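Local structure of dipicolinate synthase, B chain (Bacillus cereus, 3MCU) at residues 150-154 / 181-187; 25-29 / 171-175. The protein probably acts together with the A subunit, DpaA, to convert dihydrodipicolinate to dipicolinate in an NADP-dependent step of sporulation. All coordinates share one frame; numbering follows the deposited sequence.

Contact 1. Residues 150-154 / 181-187; sequences IYFVP and ALQGKQL
Q186 binds the backbone of F152 through its side-chain amide, in a contact that lays the loop following helix 174-181 along strand 150-156. Both polar ends are used. Its OE1 accepts from F152 N at 2.9 Å and its NE2 donates to F152 O at 2.8 Å; N-H···O angles of at least 172° and the position of each donor in the carbonyl plane, on a lone pair, show two nearly straight bonds. The glutamine thus pairs with one residue's N-H and C=O much as a neighbouring strand would. Two further bonds fix the amide's rotation: NE2 also donates to L187 O at 3.1 Å, and OE1 also accepts from a water that donates to I150 O as well. With CG anti to the backbone N (chi1 171°), the bend at chi2 (60°) turns the amide onto F152.

Y151 supplies the apolar half. A181 CA lies over one face of its ring, offset toward the rim, and A181 CB comes 3.6 Å from Y151 CD2, while the hydroxyl end reaches the turn, Y151 OH standing 3.3 Å from G184 CA. That turn ends the helix in a Schellman motif, with G184 at positive phi and its N bonded to A181 O at 2.7 Å. P154 CG meets L187 CD2 at 3.8 Å, the two side chains crossing at about a right angle.

K148 of a second subunit makes a cation-pi contact with Y151. Within the chain, Y151 pairs through its backbone with V124 and L126 of the neighbouring parallel strand 124-130, and F152 turns its ring to L141 and L144 of helix 138-145.

Contact 2. Residues 25-29 / 171-175; sequences HLEKL and MELLE
H25 and E175 meet through a His-carboxylate hydrogen bond between helix 23-31 and the first turn of helix 174-181. H25 ND1 donates to E175 OE1 over a very short 2.5 Å, with an N-H···O angle of 159°. The acceptor lies at the ring edge, near its plane, and ring and carboxylate are only 24° apart, so the two flat groups are nearly coplanar. A bend at chi2 (78°) folds E175 back so that its carboxylate lies between H25 and K28. The far end of the imidazole lies by the backbone of M171, a selenomethionine, with M171 O 3.0 Å from H25 CE1.

The charged interaction is looser. K28 NZ and E175 OE2 form a salt bridge at 3.1 Å whose hydrogen bond is weak, and the two side chains cross at a slant, K28 CE lying 3.4 Å from E175 CG. H25 holds OE1, and K28 adds a weaker hold on OE2.

Apolar side chains flank the pair: L174 lies over one face of the imidazole, with L174 CB 4.1 Å from H25 ND1, and L29 CD2 touches the aliphatic part of the glutamate, 4.1 Å from E175 CG.

L29 and L174 both pack on F10 of strand 7-12, while M171 and L174 reach A91 of strand 87-94, which places the contact beside the central parallel strands. Two helices joined by side chains next to such strands are in keeping with the layered alpha/beta architecture of the flavoprotein family.

From the N terminus, strand 7-12 leads into helix 23-31, whose segment 25-29 meets its partner only after 141 intervening residues; contact 2 therefore closes a very long loop holding most of the sheet. Segment 150-154 comes next, on strand 150-156, followed by 171-175 at the start of helix 174-181 and then 181-187 just beyond its end. Contact 1 spans only 26 intervening residues, and the segments alternate, so the two closures cross. Helix 174-181 is shared: contact 2 fixes its beginning to helix 23-31, contact 1 its exit to strand 150-156. The centres lie about 14 Å apart, and P154 CG packs on L173 CD1 at 3.9 Å.

Contact 1. Residues 150-154 / 181-187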
loop_
_atom_site.group_PDB
_atom_site.type_symbol
_atom_site.label_atom_id
_atom_site.label_comp_id
_atom_site.label_asym_id
_atom_site.label_seq_id
_atom_site.Cartn_x
_atom_site.Cartn_y
_atom_site.Cartn_z
ATOM N N ILE D 150 16.452 -7.648 -5.575
ATOM C CA ILE D 150 16.680 -6.275 -5.980
ATOM C C ILE D 150 17.729 -5.603 -5.115
ATOM O O ILE D 150 17.661 -5.666 -3.890
ATOM C CB ILE D 150 15.366 -5.454 -6.051
ATOM C CG1 ILE D 150 14.506 -6.032 -7.170
ATOM C CG2 ILE D 150 15.710 -3.979 -6.319
ATOM C CD1 ILE D 150 13.051 -5.724 -7.098
ATOM N N TYR D 151 18.711 -4.974 -5.758
ATOM C CA TYR D 151 19.793 -4.329 -5.031
ATOM C C TYR D 151 19.995 -2.873 -5.440
ATOM O O TYR D 151 19.717 -2.491 -6.570
ATOM C CB TYR D 151 21.092 -5.136 -5.191
ATOM C CG TYR D 151 20.900 -6.586 -4.791
ATOM C CD1 TYR D 151 21.030 -6.988 -3.462
ATOM C CD2 TYR D 151 20.555 -7.541 -5.731
ATOM C CE1 TYR D 151 20.838 -8.303 -3.085
ATOM C CE2 TYR D 151 20.348 -8.868 -5.358
ATOM C CZ TYR D 151 20.488 -9.235 -4.038
ATOM O OH TYR D 151 20.298 -10.548 -3.666
ATOM N N PHE D 152 20.512 -2.070 -4.517
ATOM C CA PHE D 152 20.718 -0.660 -4.778
ATOM C C PHE D 152 22.179 -0.256 -4.754
ATOM O O PHE D 152 22.950 -0.697 -3.896
ATOM C CB PHE D 152 19.914 0.195 -3.782
ATOM C CG PHE D 152 18.450 0.240 -4.084
ATOM C CD1 PHE D 152 17.668 -0.896 -3.951
ATOM C CD2 PHE D 152 17.846 1.413 -4.483
ATOM C CE1 PHE D 152 16.314 -0.854 -4.222
ATOM C CE2 PHE D 152 16.501 1.456 -4.759
ATOM C CZ PHE D 152 15.733 0.331 -4.626
ATOM N N VAL D 153 22.564 0.564 -5.719
ATOM C CA VAL D 153 23.834 1.250 -5.620
ATOM C C VAL D 153 23.657 2.220 -4.450
ATOM O O VAL D 153 22.644 2.935 -4.391
ATOM C CB VAL D 153 24.149 2.013 -6.920
ATOM C CG1 VAL D 153 25.504 2.747 -6.810
ATOM C CG2 VAL D 153 24.137 1.059 -8.116
ATOM N N PRO D 154 24.604 2.221 -3.493
ATOM C CA PRO D 154 24.466 3.121 -2.332
ATOM C C PRO D 154 24.089 4.536 -2.755
ATOM O O PRO D 154 24.601 5.043 -3.763
ATOM C CB PRO D 154 25.869 3.093 -1.701
ATOM C CG PRO D 154 26.396 1.715 -2.061
ATOM C CD PRO D 154 25.859 1.444 -3.445
ATOM N N ALA D 181 25.930 -8.132 -5.733
ATOM C CA ALA D 181 24.611 -8.643 -6.104
ATOM C C ALA D 181 24.712 -10.020 -6.742
ATOM O O ALA D 181 23.850 -10.847 -6.526
ATOM C CB ALA D 181 23.861 -7.668 -7.047
ATOM N N LEU D 182 25.753 -10.254 -7.538
ATOM C CA LEU D 182 25.965 -11.580 -8.134
ATOM C C LEU D 182 26.150 -12.673 -7.080
ATOM O O LEU D 182 25.915 -13.849 -7.353
ATOM C CB LEU D 182 27.150 -11.558 -9.099
ATOM C CG LEU D 182 26.904 -10.663 -10.318
ATOM C CD1 LEU D 182 28.224 -10.211 -10.973
ATOM C CD2 LEU D 182 25.957 -11.388 -11.301
ATOM N N GLN D 183 26.566 -12.279 -5.881
ATOM C CA GLN D 183 26.641 -13.182 -4.737
ATOM C C GLN D 183 25.384 -13.122 -3.896
ATOM O O GLN D 183 25.318 -13.716 -2.813
ATOM C CB GLN D 183 27.812 -12.794 -3.846
ATOM C CG GLN D 183 29.146 -12.801 -4.545
ATOM C CD GLN D 183 30.256 -12.358 -3.625
ATOM O OE1 GLN D 183 30.741 -13.140 -2.808
ATOM N NE2 GLN D 183 30.661 -11.095 -3.741
ATOM N N GLY D 184 24.397 -12.371 -4.371
ATOM C CA GLY D 184 23.171 -12.174 -3.611
ATOM C C GLY D 184 23.304 -11.326 -2.354
ATOM O O GLY D 184 22.574 -11.531 -1.382
ATOM N N LYS D 185 24.225 -10.366 -2.359
ATOM C CA LYS D 185 24.396 -9.508 -1.197
ATOM C C LYS D 185 24.214 -8.045 -1.566
ATOM O O LYS D 185 24.567 -7.622 -2.675
ATOM C CB LYS D 185 25.772 -9.698 -0.578
ATOM C CG LYS D 185 26.355 -11.089 -0.741
ATOM C CD LYS D 185 25.695 -12.102 0.189
ATOM C CE LYS D 185 26.542 -12.269 1.441
ATOM N NZ LYS D 185 27.985 -12.033 1.098
ATOM N N GLN D 186 23.678 -7.271 -0.626
ATOM C CA GLN D 186 23.579 -5.825 -0.788
ATOM C C GLN D 186 24.891 -5.168 -0.328
ATOM O O GLN D 186 25.325 -5.392 0.797
ATOM C CB GLN D 186 22.355 -5.301 -0.006
ATOM C CG GLN D 186 22.223 -3.769 0.104
ATOM C CD GLN D 186 22.106 -3.091 -1.248
ATOM O OE1 GLN D 186 21.153 -3.333 -1.999
ATOM N NE2 GLN D 186 23.082 -2.231 -1.575
ATOM N N LEU D 187 25.529 -4.384 -1.198
ATOM C CA LEU D 187 26.723 -3.614 -0.824
ATOM C C LEU D 187 26.446 -2.621 0.314
ATOM O O LEU D 187 25.514 -1.818 0.222
ATOM C CB LEU D 187 27.276 -2.853 -2.027
ATOM C CG LEU D 187 28.447 -1.902 -1.701
ATOM C CD1 LEU D 187 29.665 -2.669 -1.184
ATOM C CD2 LEU D 187 28.833 -1.035 -2.890
HETATM O O HOH W 1 18.714 -4.426 -1.206
#

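Contact 2. Residues 25-29 / 171-175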
loop_
_atom_site.group_PDB
_atom_site.type_symbol
_atom_site.label_atom_id
_atom_site.label_comp_id
_atom_site.label_asym_id
_atom_site.label_seq_id
_atom_site.Cartn_x
_atom_site.Cartn_y
_atom_site.Cartn_z
ATOM N N HIS D 25 31.009 3.386 -17.551
ATOM C CA HIS D 25 30.662 2.166 -16.812
ATOM C C HIS D 25 30.560 0.952 -17.721
ATOM O O HIS D 25 31.054 -0.124 -17.380
ATOM C CB HIS D 25 29.393 2.340 -15.966
ATOM C CG HIS D 25 29.585 3.240 -14.785
ATOM N ND1 HIS D 25 30.396 2.910 -13.720
ATOM C CD2 HIS D 25 29.084 4.469 -14.509
ATOM C CE1 HIS D 25 30.384 3.890 -12.838
ATOM N NE2 HIS D 25 29.597 4.849 -13.292
ATOM N N LEU D 26 29.928 1.125 -18.877
ATOM C CA LEU D 26 29.914 0.065 -19.879
ATOM C C LEU D 26 31.348 -0.384 -20.142
ATOM O O LEU D 26 31.659 -1.575 -20.120
ATOM C CB LEU D 26 29.277 0.554 -21.179
ATOM C CG LEU D 26 27.821 1.012 -21.074
ATOM C CD1 LEU D 26 27.311 1.494 -22.426
ATOM C CD2 LEU D 26 26.932 -0.093 -20.526
ATOM N N GLU D 27 32.216 0.598 -20.368
ATOM C CA GLU D 27 33.629 0.355 -20.623
ATOM C C GLU D 27 34.285 -0.395 -19.466
ATOM O O GLU D 27 35.065 -1.317 -19.681
ATOM C CB GLU D 27 34.352 1.684 -20.890
ATOM C CG GLU D 27 35.493 1.581 -21.889
ATOM C CD GLU D 27 35.317 2.495 -23.098
ATOM O OE1 GLU D 27 35.993 2.254 -24.131
ATOM O OE2 GLU D 27 34.507 3.451 -23.013
ATOM N N LYS D 28 33.964 -0.006 -18.236
ATOM C CA LYS D 28 34.482 -0.724 -17.074
ATOM C C LYS D 28 34.060 -2.188 -17.121
ATOM O O LYS D 28 34.906 -3.080 -17.066
ATOM C CB LYS D 28 34.010 -0.092 -15.763
ATOM C CG LYS D 28 34.852 1.061 -15.276
ATOM C CD LYS D 28 34.562 1.369 -13.807
ATOM C CE LYS D 28 34.839 0.157 -12.911
ATOM N NZ LYS D 28 34.732 0.504 -11.460
ATOM N N LEU D 29 32.754 -2.423 -17.237
ATOM C CA LEU D 29 32.215 -3.786 -17.249
ATOM C C LEU D 29 32.879 -4.676 -18.298
ATOM O O LEU D 29 33.254 -5.801 -17.999
ATOM C CB LEU D 29 30.686 -3.791 -17.406
ATOM C CG LEU D 29 29.958 -3.256 -16.163
ATOM C CD1 LEU D 29 28.459 -3.039 -16.389
ATOM C CD2 LEU D 29 30.208 -4.194 -14.991
HETATM N N MSE D 171 27.114 6.680 -8.447
HETATM C CA MSE D 171 27.401 5.884 -9.654
HETATM C C MSE D 171 28.752 5.168 -9.650
HETATM O O MSE D 171 28.906 4.102 -10.259
HETATM C CB MSE D 171 27.360 6.764 -10.898
HETATM C CG MSE D 171 25.986 7.177 -11.325
HETATM SE SE MSE D 171 24.935 5.652 -11.993
HETATM C CE MSE D 171 23.469 6.695 -12.707
ATOM N N GLU D 172 29.727 5.768 -8.983
ATOM C CA GLU D 172 31.082 5.248 -8.993
ATOM C C GLU D 172 31.131 3.900 -8.274
ATOM O O GLU D 172 32.050 3.110 -8.488
ATOM C CB GLU D 172 32.072 6.253 -8.374
ATOM C CG GLU D 172 31.906 6.499 -6.866
ATOM C CD GLU D 172 30.966 7.650 -6.541
ATOM O OE1 GLU D 172 30.267 8.149 -7.463
ATOM O OE2 GLU D 172 30.937 8.069 -5.353
ATOM N N LEU D 173 30.128 3.629 -7.440
ATOM C CA LEU D 173 30.065 2.357 -6.740
ATOM C C LEU D 173 29.245 1.316 -7.506
ATOM O O LEU D 173 28.904 0.270 -6.950
ATOM C CB LEU D 173 29.504 2.544 -5.325
ATOM C CG LEU D 173 30.311 3.442 -4.381
ATOM C CD1 LEU D 173 29.721 3.441 -2.980
ATOM C CD2 LEU D 173 31.780 3.013 -4.348
ATOM N N LEU D 174 28.928 1.598 -8.770
ATOM C CA LEU D 174 28.087 0.701 -9.581
ATOM C C LEU D 174 28.657 -0.719 -9.691
ATOM O O LEU D 174 27.981 -1.717 -9.387
ATOM C CB LEU D 174 27.849 1.291 -10.973
ATOM C CG LEU D 174 26.874 0.609 -11.944
ATOM C CD1 LEU D 174 26.266 1.613 -12.915
ATOM C CD2 LEU D 174 27.558 -0.502 -12.712
ATOM N N GLU D 175 29.908 -0.802 -10.123
ATOM C CA GLU D 175 30.570 -2.089 -10.292
ATOM C C GLU D 175 30.705 -2.849 -8.972
ATOM O O GLU D 175 30.498 -4.036 -8.921
ATOM C CB GLU D 175 31.926 -1.907 -10.985
ATOM C CG GLU D 175 31.817 -1.405 -12.440
ATOM C CD GLU D 175 31.542 0.113 -12.580
ATOM O OE1 GLU D 175 31.232 0.556 -13.716
ATOM O OE2 GLU D 175 31.634 0.866 -11.572
#